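Local coordinates for methionine gamma-lyase (Trichomonas vaginalis, PDB 1E5E), which belongs to the Cys/Met metabolism family of pyridoxal-phosphate-dependent enzymes and assembles as a tetramer of chains with the aminotransferase-like fold, at residues V140-E154 with D172-D184. Residues are numbered along the deposited sequence; the frame is centred on the assembly and turned at random. Where two conformers were deposited one is given.
With PPJ (N-(hydroxy{3-hydroxy-2-methyl-5-[(phosphonooxy)methyl]pyridin-4-yl}methyl)norvaline), chain C.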
loop_
_atom_site.group_PDB
_atom_site.type_symbol
_atom_site.label_atom_id
_atom_site.label_comp_id
_atom_site.label_asym_id
_atom_site.label_seq_id
_atom_site.Cartn_x
_atom_site.Cartn_y
_atom_site.Cartn_z
ATOM N N VAL A 140 -17.232 -27.345 -33.702
ATOM C CA VAL A 140 -15.818 -27.019 -33.698
ATOM C C VAL A 140 -15.158 -27.568 -34.946
ATOM O O VAL A 140 -14.659 -26.796 -35.771
ATOM C CB VAL A 140 -15.088 -27.532 -32.440
ATOM C CG1 VAL A 140 -13.579 -27.414 -32.634
ATOM C CG2 VAL A 140 -15.528 -26.753 -31.211
ATOM N N LYS A 141 -15.204 -28.885 -35.094
ATOM C CA LYS A 141 -14.605 -29.521 -36.246
ATOM C C LYS A 141 -15.101 -28.939 -37.567
ATOM O O LYS A 141 -14.294 -28.705 -38.480
ATOM C CB LYS A 141 -14.823 -31.033 -36.252
ATOM C CG LYS A 141 -13.484 -31.736 -36.477
ATOM C CD LYS A 141 -13.624 -33.074 -37.195
ATOM C CE LYS A 141 -12.296 -33.474 -37.829
ATOM N NZ LYS A 141 -11.685 -32.307 -38.545
ATOM N N LYS A 142 -16.388 -28.601 -37.687
ATOM C CA LYS A 142 -16.881 -28.042 -38.945
ATOM C C LYS A 142 -16.274 -26.686 -39.281
ATOM O O LYS A 142 -16.251 -26.278 -40.460
ATOM C CB LYS A 142 -18.407 -27.921 -38.924
ATOM C CG LYS A 142 -19.129 -29.247 -39.086
ATOM C CD LYS A 142 -20.615 -29.165 -38.730
ATOM C CE LYS A 142 -21.191 -30.588 -38.688
ATOM N NZ LYS A 142 -22.497 -30.611 -37.958
ATOM N N HIS A 143 -15.841 -25.913 -38.271
ATOM C CA HIS A 143 -15.318 -24.594 -38.596
ATOM C C HIS A 143 -13.817 -24.539 -38.697
ATOM O O HIS A 143 -13.279 -23.463 -38.953
ATOM C CB HIS A 143 -15.801 -23.584 -37.559
ATOM C CG HIS A 143 -17.273 -23.375 -37.728
ATOM N ND1 HIS A 143 -18.192 -24.233 -37.160
ATOM C CD2 HIS A 143 -17.949 -22.405 -38.378
ATOM C CE1 HIS A 143 -19.418 -23.784 -37.444
ATOM N NE2 HIS A 143 -19.278 -22.706 -38.189
ATOM N N MET A 144 -13.167 -25.651 -38.501
ATOM C CA MET A 144 -11.705 -25.660 -38.539
ATOM C C MET A 144 -11.192 -25.415 -39.932
ATOM O O MET A 144 -11.755 -25.911 -40.911
ATOM C CB MET A 144 -11.242 -26.933 -37.837
ATOM C CG MET A 144 -10.992 -26.561 -36.325
ATOM S SD MET A 144 -10.749 -28.104 -35.430
ATOM C CE MET A 144 -9.017 -28.366 -35.770
ATOM N N LYS A 145 -10.151 -24.593 -40.055
ATOM C CA LYS A 145 -9.556 -24.229 -41.336
ATOM C C LYS A 145 -8.077 -24.494 -41.222
ATOM O O LYS A 145 -7.521 -24.687 -40.143
ATOM C CB LYS A 145 -9.839 -22.790 -41.771
ATOM C CG LYS A 145 -11.307 -22.427 -41.769
ATOM C CD LYS A 145 -11.722 -21.191 -42.513
ATOM C CE LYS A 145 -11.285 -19.885 -41.853
ATOM N NZ LYS A 145 -11.898 -18.730 -42.589
ATOM N N PRO A 146 -7.369 -24.496 -42.340
ATOM C CA PRO A 146 -5.962 -24.798 -42.335
ATOM C C PRO A 146 -5.180 -23.804 -41.487
ATOM O O PRO A 146 -4.092 -24.140 -41.046
ATOM C CB PRO A 146 -5.569 -24.834 -43.799
ATOM C CG PRO A 146 -6.860 -25.028 -44.528
ATOM C CD PRO A 146 -7.885 -24.277 -43.716
ATOM N N ASN A 147 -5.612 -22.567 -41.384
ATOM C CA ASN A 147 -4.942 -21.551 -40.600
ATOM C C ASN A 147 -5.524 -21.395 -39.181
ATOM O O ASN A 147 -5.214 -20.398 -38.512
ATOM C CB ASN A 147 -5.040 -20.245 -41.401
ATOM C CG ASN A 147 -6.470 -19.835 -41.692
ATOM O OD1 ASN A 147 -7.375 -20.671 -41.831
ATOM N ND2 ASN A 147 -6.677 -18.518 -41.759
ATOM N N THR A 148 -6.375 -22.329 -38.738
ATOM C CA THR A 148 -6.971 -22.231 -37.401
ATOM C C THR A 148 -5.874 -22.404 -36.358
ATOM O O THR A 148 -5.238 -23.454 -36.316
ATOM C CB THR A 148 -8.104 -23.269 -37.195
ATOM O OG1 THR A 148 -9.203 -22.841 -38.006
ATOM C CG2 THR A 148 -8.550 -23.313 -35.725
ATOM N N LYS A 149 -5.645 -21.414 -35.522
ATOM C CA LYS A 149 -4.635 -21.534 -34.452
ATOM C C LYS A 149 -5.171 -21.728 -33.036
ATOM O O LYS A 149 -4.460 -22.148 -32.106
ATOM C CB LYS A 149 -3.879 -20.184 -34.439
ATOM C CG LYS A 149 -3.199 -19.925 -35.777
ATOM C CD LYS A 149 -2.149 -21.028 -36.052
ATOM C CE LYS A 149 -1.514 -20.612 -37.404
ATOM N NZ LYS A 149 -0.776 -21.766 -37.972
ATOM N N ILE A 150 -6.336 -21.159 -32.778
ATOM C CA ILE A 150 -6.955 -21.136 -31.478
ATOM C C ILE A 150 -8.444 -21.508 -31.460
ATOM O O ILE A 150 -9.235 -21.118 -32.322
ATOM C CB ILE A 150 -6.857 -19.720 -30.846
ATOM C CG1 ILE A 150 -5.393 -19.330 -30.597
ATOM C CG2 ILE A 150 -7.617 -19.636 -29.526
ATOM C CD1 ILE A 150 -5.206 -17.857 -30.299
ATOM N N VAL A 151 -8.786 -22.322 -30.456
ATOM C CA VAL A 151 -10.197 -22.550 -30.157
ATOM C C VAL A 151 -10.365 -22.005 -28.716
ATOM O O VAL A 151 -9.667 -22.474 -27.815
ATOM C CB VAL A 151 -10.593 -24.009 -30.271
ATOM C CG1 VAL A 151 -12.014 -24.174 -29.744
ATOM C CG2 VAL A 151 -10.512 -24.471 -31.729
ATOM N N TYR A 152 -11.301 -21.106 -28.483
ATOM C CA TYR A 152 -11.426 -20.391 -27.222
ATOM C C TYR A 152 -12.848 -20.473 -26.682
ATOM O O TYR A 152 -13.779 -20.333 -27.484
ATOM C CB TYR A 152 -11.087 -18.889 -27.479
ATOM C CG TYR A 152 -11.078 -17.992 -26.261
ATOM C CD1 TYR A 152 -12.264 -17.442 -25.786
ATOM C CD2 TYR A 152 -9.902 -17.690 -25.582
ATOM C CE1 TYR A 152 -12.282 -16.617 -24.667
ATOM C CE2 TYR A 152 -9.885 -16.859 -24.473
ATOM C CZ TYR A 152 -11.069 -16.347 -24.009
ATOM O OH TYR A 152 -11.068 -15.509 -22.917
ATOM N N PHE A 153 -13.018 -20.693 -25.380
ATOM C CA PHE A 153 -14.338 -20.744 -24.776
ATOM C C PHE A 153 -14.293 -20.400 -23.282
ATOM O O PHE A 153 -13.215 -20.384 -22.668
ATOM C CB PHE A 153 -14.960 -22.158 -24.921
ATOM C CG PHE A 153 -14.118 -23.240 -24.364
ATOM C CD1 PHE A 153 -14.174 -23.580 -22.999
ATOM C CD2 PHE A 153 -13.340 -24.035 -25.164
ATOM C CE1 PHE A 153 -13.359 -24.535 -22.469
ATOM C CE2 PHE A 153 -12.559 -25.047 -24.643
ATOM C CZ PHE A 153 -12.578 -25.319 -23.293
ATOM N N GLU A 154 -15.468 -20.203 -22.704
ATOM C CA GLU A 154 -15.596 -20.015 -21.259
ATOM C C GLU A 154 -16.634 -21.026 -20.759
ATOM O O GLU A 154 -17.753 -20.982 -21.313
ATOM C CB GLU A 154 -16.246 -18.684 -20.904
ATOM C CG GLU A 154 -15.532 -17.431 -21.364
ATOM C CD GLU A 154 -16.256 -16.133 -21.110
ATOM O OE1 GLU A 154 -17.266 -16.159 -20.364
ATOM O OE2 GLU A 154 -15.895 -15.074 -21.700
ATOM N N ASP A 172 -11.815 -32.533 -30.698
ATOM C CA ASP A 172 -12.068 -31.946 -32.003
ATOM C C ASP A 172 -11.013 -30.924 -32.446
ATOM O O ASP A 172 -10.563 -30.939 -33.598
ATOM C CB ASP A 172 -13.479 -31.349 -31.980
ATOM C CG ASP A 172 -14.536 -32.452 -31.907
ATOM O OD1 ASP A 172 -14.316 -33.689 -31.893
ATOM O OD2 ASP A 172 -15.704 -32.059 -31.783
ATOM N N ALA A 173 -10.609 -29.990 -31.579
ATOM C CA ALA A 173 -9.621 -28.999 -31.955
ATOM C C ALA A 173 -8.294 -29.683 -32.267
ATOM O O ALA A 173 -7.625 -29.340 -33.237
ATOM C CB ALA A 173 -9.331 -28.029 -30.785
ATOM N N HIS A 174 -7.910 -30.636 -31.413
ATOM C CA HIS A 174 -6.643 -31.316 -31.595
ATOM C C HIS A 174 -6.710 -32.467 -32.622
ATOM O O HIS A 174 -5.655 -33.028 -32.940
ATOM C CB HIS A 174 -6.076 -31.852 -30.296
ATOM C CG HIS A 174 -5.750 -30.819 -29.255
ATOM N ND1 HIS A 174 -6.039 -31.046 -27.931
ATOM C CD2 HIS A 174 -5.168 -29.593 -29.325
ATOM C CE1 HIS A 174 -5.623 -30.005 -27.212
ATOM N NE2 HIS A 174 -5.123 -29.097 -28.034
ATOM N N SER A 175 -7.828 -32.586 -33.350
ATOM C CA SER A 175 -7.840 -33.566 -34.448
ATOM C C SER A 175 -7.026 -32.988 -35.596
ATOM O O SER A 175 -6.687 -33.749 -36.485
ATOM C CB SER A 175 -9.249 -33.948 -34.882
ATOM O OG SER A 175 -9.898 -32.805 -35.420
ATOM N N GLN A 176 -6.713 -31.692 -35.574
ATOM C CA GLN A 176 -5.823 -31.119 -36.593
ATOM C C GLN A 176 -4.559 -30.674 -35.851
ATOM O O GLN A 176 -4.703 -30.302 -34.680
ATOM C CB GLN A 176 -6.549 -30.031 -37.326
ATOM C CG GLN A 176 -5.835 -28.809 -37.814
ATOM C CD GLN A 176 -6.750 -27.885 -38.601
ATOM O OE1 GLN A 176 -7.818 -28.357 -39.020
ATOM N NE2 GLN A 176 -6.403 -26.611 -38.773
ATOM N N GLU A 177 -3.361 -30.707 -36.436
ATOM C CA GLU A 177 -2.148 -30.301 -35.728
ATOM C C GLU A 177 -2.027 -28.794 -35.506
ATOM O O GLU A 177 -2.509 -27.956 -36.285
ATOM C CB GLU A 177 -0.890 -30.769 -36.490
ATOM C CG GLU A 177 -0.741 -32.255 -36.724
ATOM C CD GLU A 177 -0.282 -33.058 -35.536
ATOM O OE1 GLU A 177 0.176 -32.486 -34.525
ATOM O OE2 GLU A 177 -0.319 -34.317 -35.587
ATOM N N GLY A 178 -1.370 -28.369 -34.424
ATOM C CA GLY A 178 -1.067 -26.917 -34.308
ATOM C C GLY A 178 -2.210 -26.035 -33.847
ATOM O O GLY A 178 -2.228 -24.854 -34.201
ATOM N N VAL A 179 -3.195 -26.563 -33.125
ATOM C CA VAL A 179 -4.317 -25.720 -32.640
ATOM C C VAL A 179 -4.154 -25.626 -31.121
ATOM O O VAL A 179 -3.941 -26.619 -30.402
ATOM C CB VAL A 179 -5.688 -26.321 -32.967
ATOM C CG1 VAL A 179 -6.889 -25.450 -32.543
ATOM C CG2 VAL A 179 -5.786 -26.596 -34.490
ATOM N N LEU A 180 -4.401 -24.425 -30.623
ATOM C CA LEU A 180 -4.341 -24.246 -29.153
ATOM C C LEU A 180 -5.742 -24.066 -28.585
ATOM O O LEU A 180 -6.517 -23.258 -29.117
ATOM C CB LEU A 180 -3.458 -23.004 -28.870
ATOM C CG LEU A 180 -1.955 -23.343 -28.985
ATOM C CD1 LEU A 180 -1.079 -22.127 -28.791
ATOM C CD2 LEU A 180 -1.588 -24.438 -27.972
ATOM N N VAL A 181 -6.056 -24.840 -27.555
ATOM C CA VAL A 181 -7.356 -24.656 -26.913
ATOM C C VAL A 181 -7.113 -23.797 -25.678
ATOM O O VAL A 181 -6.325 -24.172 -24.802
ATOM C CB VAL A 181 -8.032 -25.975 -26.538
ATOM C CG1 VAL A 181 -9.372 -25.697 -25.850
ATOM C CG2 VAL A 181 -8.232 -26.748 -27.859
ATOM N N ILE A 182 -7.866 -22.733 -25.534
ATOM C CA ILE A 182 -7.698 -21.772 -24.451
ATOM C C ILE A 182 -8.995 -21.724 -23.658
ATOM O O ILE A 182 -10.035 -21.470 -24.288
ATOM C CB ILE A 182 -7.332 -20.373 -24.991
ATOM C CG1 ILE A 182 -6.024 -20.397 -25.802
ATOM C CG2 ILE A 182 -7.221 -19.378 -23.835
ATOM C CD1 ILE A 182 -5.663 -19.080 -26.488
ATOM N N ALA A 183 -8.966 -21.973 -22.363
ATOM C CA ALA A 183 -10.231 -21.897 -21.592
ATOM C C ALA A 183 -10.181 -20.733 -20.610
ATOM O O ALA A 183 -9.110 -20.597 -20.001
ATOM C CB ALA A 183 -10.404 -23.204 -20.843
ATOM N N ASP A 184 -11.211 -19.898 -20.524
ATOM C CA ASP A 184 -11.221 -18.825 -19.505
ATOM C C ASP A 184 -11.930 -19.409 -18.289
ATOM O O ASP A 184 -13.138 -19.669 -18.279
ATOM C CB ASP A 184 -11.832 -17.542 -20.046
ATOM C CG ASP A 184 -11.977 -16.435 -19.015
ATOM O OD1 ASP A 184 -11.878 -16.697 -17.802
ATOM O OD2 ASP A 184 -12.300 -15.296 -19.424
HETATM N N1 PPJ C . -12.901 -12.990 -18.331
HETATM C C2 PPJ C . -14.081 -13.129 -17.692
HETATM C C6 PPJ C . -12.346 -11.759 -18.514
HETATM C C2A PPJ C . -14.945 -14.231 -17.810
HETATM C C3 PPJ C . -14.590 -11.965 -17.080
HETATM O O3 PPJ C . -15.795 -12.088 -16.590
HETATM C C4 PPJ C . -13.916 -10.739 -17.085
HETATM C C4A PPJ C . -14.532 -9.625 -16.440
HETATM C C5 PPJ C . -12.779 -10.585 -17.878
HETATM N N PPJ C . -15.860 -9.510 -16.254
HETATM C C5A PPJ C . -11.911 -9.446 -17.836
HETATM O OP4 PPJ C . -11.239 -9.464 -16.733
HETATM P P PPJ C . -10.822 -8.009 -16.238
HETATM O OP1 PPJ C . -9.927 -8.267 -14.944
HETATM O OP2 PPJ C . -12.109 -7.193 -15.910
HETATM O OP3 PPJ C . -9.968 -7.234 -17.335
HETATM C CA PPJ C . -16.464 -8.503 -15.562
HETATM C CB PPJ C . -16.089 -7.094 -15.751
HETATM C C PPJ C . -17.881 -8.656 -15.461
HETATM C CG PPJ C . -16.363 -6.359 -17.013
HETATM C CD PPJ C . -17.532 -5.516 -16.818
HETATM O O PPJ C . -18.417 -9.648 -16.076
HETATM O OXT PPJ C . -18.547 -8.162 -14.451
HETATM O O HOH W 1 -16.697 -30.420 -33.277
HETATM O O HOH W 2 -9.186 -30.640 -39.523
HETATM O O HOH W 3 -3.666 -25.796 -37.337
HETATM O O HOH W 4 -1.547 -22.784 -32.541
HETATM O O HOH W 5 -13.352 -14.457 -21.890
#
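Tyr152 and Asp184 lie side by side at the ligand end of two parallel strands, ring and carboxylate planes 70° apart. The phenol oxygen stays beside the aspartate's carbon, Tyr152 OH to Asp184 CB 3.6 Å, and one water joins it to Asp184 OD2 and Glu154 OE2, donating to both carboxylates. With CG anti to the backbone N, Asp184 brings OD2 within 2.6 Å of PPJ N1, while Thr186 holds its OD1. Glu154 OE2 is 4.3 Å from Asp184 OD2; Tyr111 N and Asn158 N hold the Glu154 carboxylate, which lines the PPJ pocket.

Five backbone bonds zip strand 148-154 to strand 180-184, from Leu180 N to Lys149 O (2.7 Å) through Asp184 N to Phe153 O. Side chains alternate: Ile182 CD1 meets Ile150 CG2 at 3.7 Å on the Tyr152 side, against helix 86-97. On the other side Phe153 sets CE2 3.5 Å from Val181 CG1 and CE1 near Ala183 CB, beside helix 166-174.

Beyond the strands' N-terminal ends, Gln176 NE2 donates to Lys145 O at 2.6 Å; this oxygen lies in the Gln176 amide plane, whereas NE2 stands 37° out of the carbonyl plane, and Thr148 N grips it from the opposite face. The bend at chi3 (83°) sets Met144 CE 3.4 Å from Gln176 CB. Strand 148-154, helix 166-174 and strand 180-184 form a beta-alpha-beta crossover, whose C-terminal end places Asp184 at PPJ N1, the position of the aspartate that meets the pyridine nitrogen in fold-type I PLP enzymes.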